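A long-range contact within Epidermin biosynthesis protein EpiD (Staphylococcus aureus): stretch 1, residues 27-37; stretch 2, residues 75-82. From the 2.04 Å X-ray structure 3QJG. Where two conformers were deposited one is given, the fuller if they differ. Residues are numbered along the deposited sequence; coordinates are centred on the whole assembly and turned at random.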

# COMPACT_ATOMS: atom_id res chain seq x y z
N GLU A 27 19.21 -31.62 18.04
CA GLU A 27 19.35 -32.97 18.56
C GLU A 27 18.89 -34.05 17.57
O GLU A 27 19.46 -35.11 17.52
CB GLU A 27 18.61 -33.11 19.91
CG GLU A 27 19.18 -32.28 21.09
CD GLU A 27 20.72 -32.34 21.23
OE1 GLU A 27 21.39 -31.28 21.14
OE2 GLU A 27 21.27 -33.45 21.44
N LEU A 28 17.81 -33.78 16.83
CA LEU A 28 17.34 -34.68 15.77
C LEU A 28 18.37 -34.82 14.64
O LEU A 28 18.49 -35.89 14.06
CB LEU A 28 16.00 -34.21 15.30
CG LEU A 28 14.89 -34.51 16.32
CD1 LEU A 28 13.66 -33.67 16.07
CD2 LEU A 28 14.54 -35.96 16.27
N LYS A 29 19.17 -33.78 14.40
CA LYS A 29 20.27 -33.88 13.44
C LYS A 29 21.32 -34.96 13.75
O LYS A 29 21.98 -35.40 12.84
CB LYS A 29 20.91 -32.51 13.20
CG LYS A 29 20.10 -31.71 12.14
CD LYS A 29 20.91 -31.68 10.87
CE LYS A 29 20.11 -31.72 9.64
NZ LYS A 29 21.05 -32.04 8.55
N SER A 30 21.45 -35.41 14.99
CA SER A 30 22.31 -36.55 15.30
C SER A 30 21.73 -37.91 14.86
O SER A 30 22.49 -38.82 14.60
CB SER A 30 22.63 -36.60 16.79
OG SER A 30 21.44 -36.89 17.52
N LYS A 31 20.39 -38.03 14.77
CA LYS A 31 19.73 -39.27 14.32
C LYS A 31 19.28 -39.25 12.86
O LYS A 31 19.19 -40.30 12.24
CB LYS A 31 18.51 -39.54 15.16
CG LYS A 31 18.07 -40.98 15.11
CD LYS A 31 16.63 -41.12 15.61
CE LYS A 31 16.36 -42.50 16.16
NZ LYS A 31 14.96 -42.55 16.72
N PHE A 32 18.98 -38.08 12.32
CA PHE A 32 18.32 -37.99 11.01
C PHE A 32 19.14 -37.20 10.02
O PHE A 32 19.82 -36.26 10.39
CB PHE A 32 16.97 -37.35 11.19
CG PHE A 32 15.98 -38.20 11.90
CD1 PHE A 32 15.32 -39.22 11.23
CD2 PHE A 32 15.69 -37.98 13.23
CE1 PHE A 32 14.36 -40.01 11.90
CE2 PHE A 32 14.73 -38.75 13.91
CZ PHE A 32 14.08 -39.78 13.25
N ASP A 33 19.09 -37.57 8.75
CA ASP A 33 19.82 -36.83 7.72
C ASP A 33 19.28 -35.40 7.60
O ASP A 33 19.94 -34.46 7.96
CB ASP A 33 19.74 -37.53 6.36
CG ASP A 33 20.76 -36.98 5.37
OD1 ASP A 33 21.57 -36.12 5.77
OD2 ASP A 33 20.75 -37.40 4.18
N GLU A 34 18.07 -35.25 7.11
CA GLU A 34 17.45 -33.93 7.03
C GLU A 34 16.51 -33.80 8.19
O GLU A 34 15.79 -34.75 8.52
CB GLU A 34 16.64 -33.72 5.75
CG GLU A 34 17.45 -33.44 4.49
CD GLU A 34 16.52 -33.23 3.28
OE1 GLU A 34 15.27 -33.11 3.43
OE2 GLU A 34 17.03 -33.15 2.16
N VAL A 35 16.49 -32.62 8.81
CA VAL A 35 15.42 -32.30 9.76
C VAL A 35 14.77 -31.05 9.17
O VAL A 35 15.44 -30.03 9.03
CB VAL A 35 15.94 -31.98 11.17
CG1 VAL A 35 14.78 -31.49 12.06
CG2 VAL A 35 16.66 -33.20 11.80
N ASN A 36 13.50 -31.16 8.82
CA ASN A 36 12.73 -30.13 8.12
C ASN A 36 11.59 -29.69 8.99
O ASN A 36 11.21 -30.41 9.91
CB ASN A 36 12.13 -30.70 6.82
CG ASN A 36 13.23 -31.16 5.85
OD1 ASN A 36 14.20 -30.47 5.73
ND2 ASN A 36 13.08 -32.35 5.21
N VAL A 37 11.05 -28.51 8.68
CA VAL A 37 10.09 -27.91 9.54
C VAL A 37 9.00 -27.28 8.76
O VAL A 37 9.28 -26.71 7.71
CB VAL A 37 10.78 -26.84 10.41
CG1 VAL A 37 9.78 -26.22 11.36
CG2 VAL A 37 11.90 -27.49 11.19
N ASN A 75 6.08 -38.15 1.58
CA ASN A 75 6.88 -39.28 1.06
C ASN A 75 8.37 -39.12 1.22
O ASN A 75 9.12 -40.09 1.18
CB ASN A 75 6.66 -39.48 -0.44
CG ASN A 75 5.26 -39.90 -0.77
OD1 ASN A 75 4.44 -40.28 0.12
ND2 ASN A 75 4.96 -39.84 -2.05
N LYS A 76 8.80 -37.87 1.33
CA LYS A 76 10.21 -37.55 1.59
C LYS A 76 10.61 -37.85 3.06
O LYS A 76 11.78 -37.84 3.42
CB LYS A 76 10.38 -36.06 1.28
CG LYS A 76 11.77 -35.53 1.31
CD LYS A 76 11.77 -34.09 0.94
CE LYS A 76 12.90 -33.37 1.62
NZ LYS A 76 14.14 -33.44 0.85
N HIS A 77 9.62 -38.07 3.94
CA HIS A 77 9.93 -38.24 5.34
C HIS A 77 9.55 -39.63 5.92
O HIS A 77 8.48 -40.20 5.66
CB HIS A 77 9.32 -37.13 6.17
CG HIS A 77 9.76 -35.76 5.75
ND1 HIS A 77 9.07 -35.01 4.81
CD2 HIS A 77 10.78 -34.98 6.18
CE1 HIS A 77 9.68 -33.85 4.66
NE2 HIS A 77 10.70 -33.80 5.48
N ASP A 78 10.47 -40.17 6.70
CA ASP A 78 10.27 -41.43 7.34
C ASP A 78 9.48 -41.21 8.59
O ASP A 78 8.68 -42.04 8.96
CB ASP A 78 11.61 -42.02 7.67
CG ASP A 78 12.45 -42.20 6.44
OD1 ASP A 78 12.21 -43.17 5.71
OD2 ASP A 78 13.29 -41.32 6.16
N LYS A 79 9.70 -40.08 9.26
CA LYS A 79 9.00 -39.80 10.52
C LYS A 79 8.45 -38.42 10.41
O LYS A 79 9.12 -37.55 9.87
CB LYS A 79 9.93 -39.90 11.75
CG LYS A 79 10.58 -41.26 11.92
CD LYS A 79 9.55 -42.37 12.12
CE LYS A 79 10.19 -43.77 12.34
NZ LYS A 79 9.14 -44.75 12.68
N ILE A 80 7.21 -38.25 10.87
CA ILE A 80 6.62 -36.97 10.99
C ILE A 80 6.15 -36.83 12.41
O ILE A 80 5.42 -37.75 12.95
CB ILE A 80 5.39 -36.80 10.02
CG1 ILE A 80 5.89 -37.06 8.59
CG2 ILE A 80 4.76 -35.43 10.22
CD1 ILE A 80 4.90 -36.99 7.47
N ILE A 81 6.53 -35.70 13.01
CA ILE A 81 6.19 -35.41 14.39
C ILE A 81 5.44 -34.09 14.54
O ILE A 81 5.77 -33.10 13.90
CB ILE A 81 7.40 -35.45 15.34
CG1 ILE A 81 8.35 -34.25 15.23
CG2 ILE A 81 8.30 -36.74 15.10
CD1 ILE A 81 9.42 -34.34 16.31
N ILE A 82 4.41 -34.06 15.38
CA ILE A 82 3.84 -32.79 15.72
C ILE A 82 4.36 -32.35 17.11
O ILE A 82 4.05 -32.97 18.15
CB ILE A 82 2.31 -32.81 15.64
CG1 ILE A 82 1.85 -33.53 14.38
CG2 ILE A 82 1.79 -31.39 15.66
CD1 ILE A 82 0.38 -33.62 14.25

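The side-chain amide nitrogen of Asn-36 ties this contact together, because both of its hydrogens are spent in nearly straight bonds. One goes across to the ring of His-77, from Asn-36 ND2 to His-77 NE2 at 2.8 Å (175°); the other goes back within its own stretch, from Asn-36 ND2 to Glu-34 OE1 at 2.9 Å (173°). Asn-36 meets the imidazole at its edge, near the ring plane, where the lone pair of an acceptor nitrogen lies. NE2 must therefore be unprotonated to accept, and ND1 is hydrogen-bonded just outside the two stretches.

Glu-34 OE1 is shared. It also forms a salt bridge with Lys-76 NZ at 2.8 Å, although the hydrogen bonds from Lys-76 NZ to Glu-34 OE1 (2.8 Å) and OE2 (3.2 Å) are both weak: the ions are close while the hydrogen-bond geometry is poor. The CA-to-CB bonds alternate: those of Glu-34 and Asn-36 point toward the other stretch, that of Val-35 between them away.

Beyond this polar cluster the contact turns greasy and looser. Lys-79 starts toward stretch 1 but its end leads away, leaving its aliphatic part to meet Phe-32, Lys-79 CG to Phe-32 CE1 at 4.0 Å, obliquely to the ring. Leu-28 CD1 and Ile-81 CD1 touch at 4.3 Å, an apolar contact between two buried side chains.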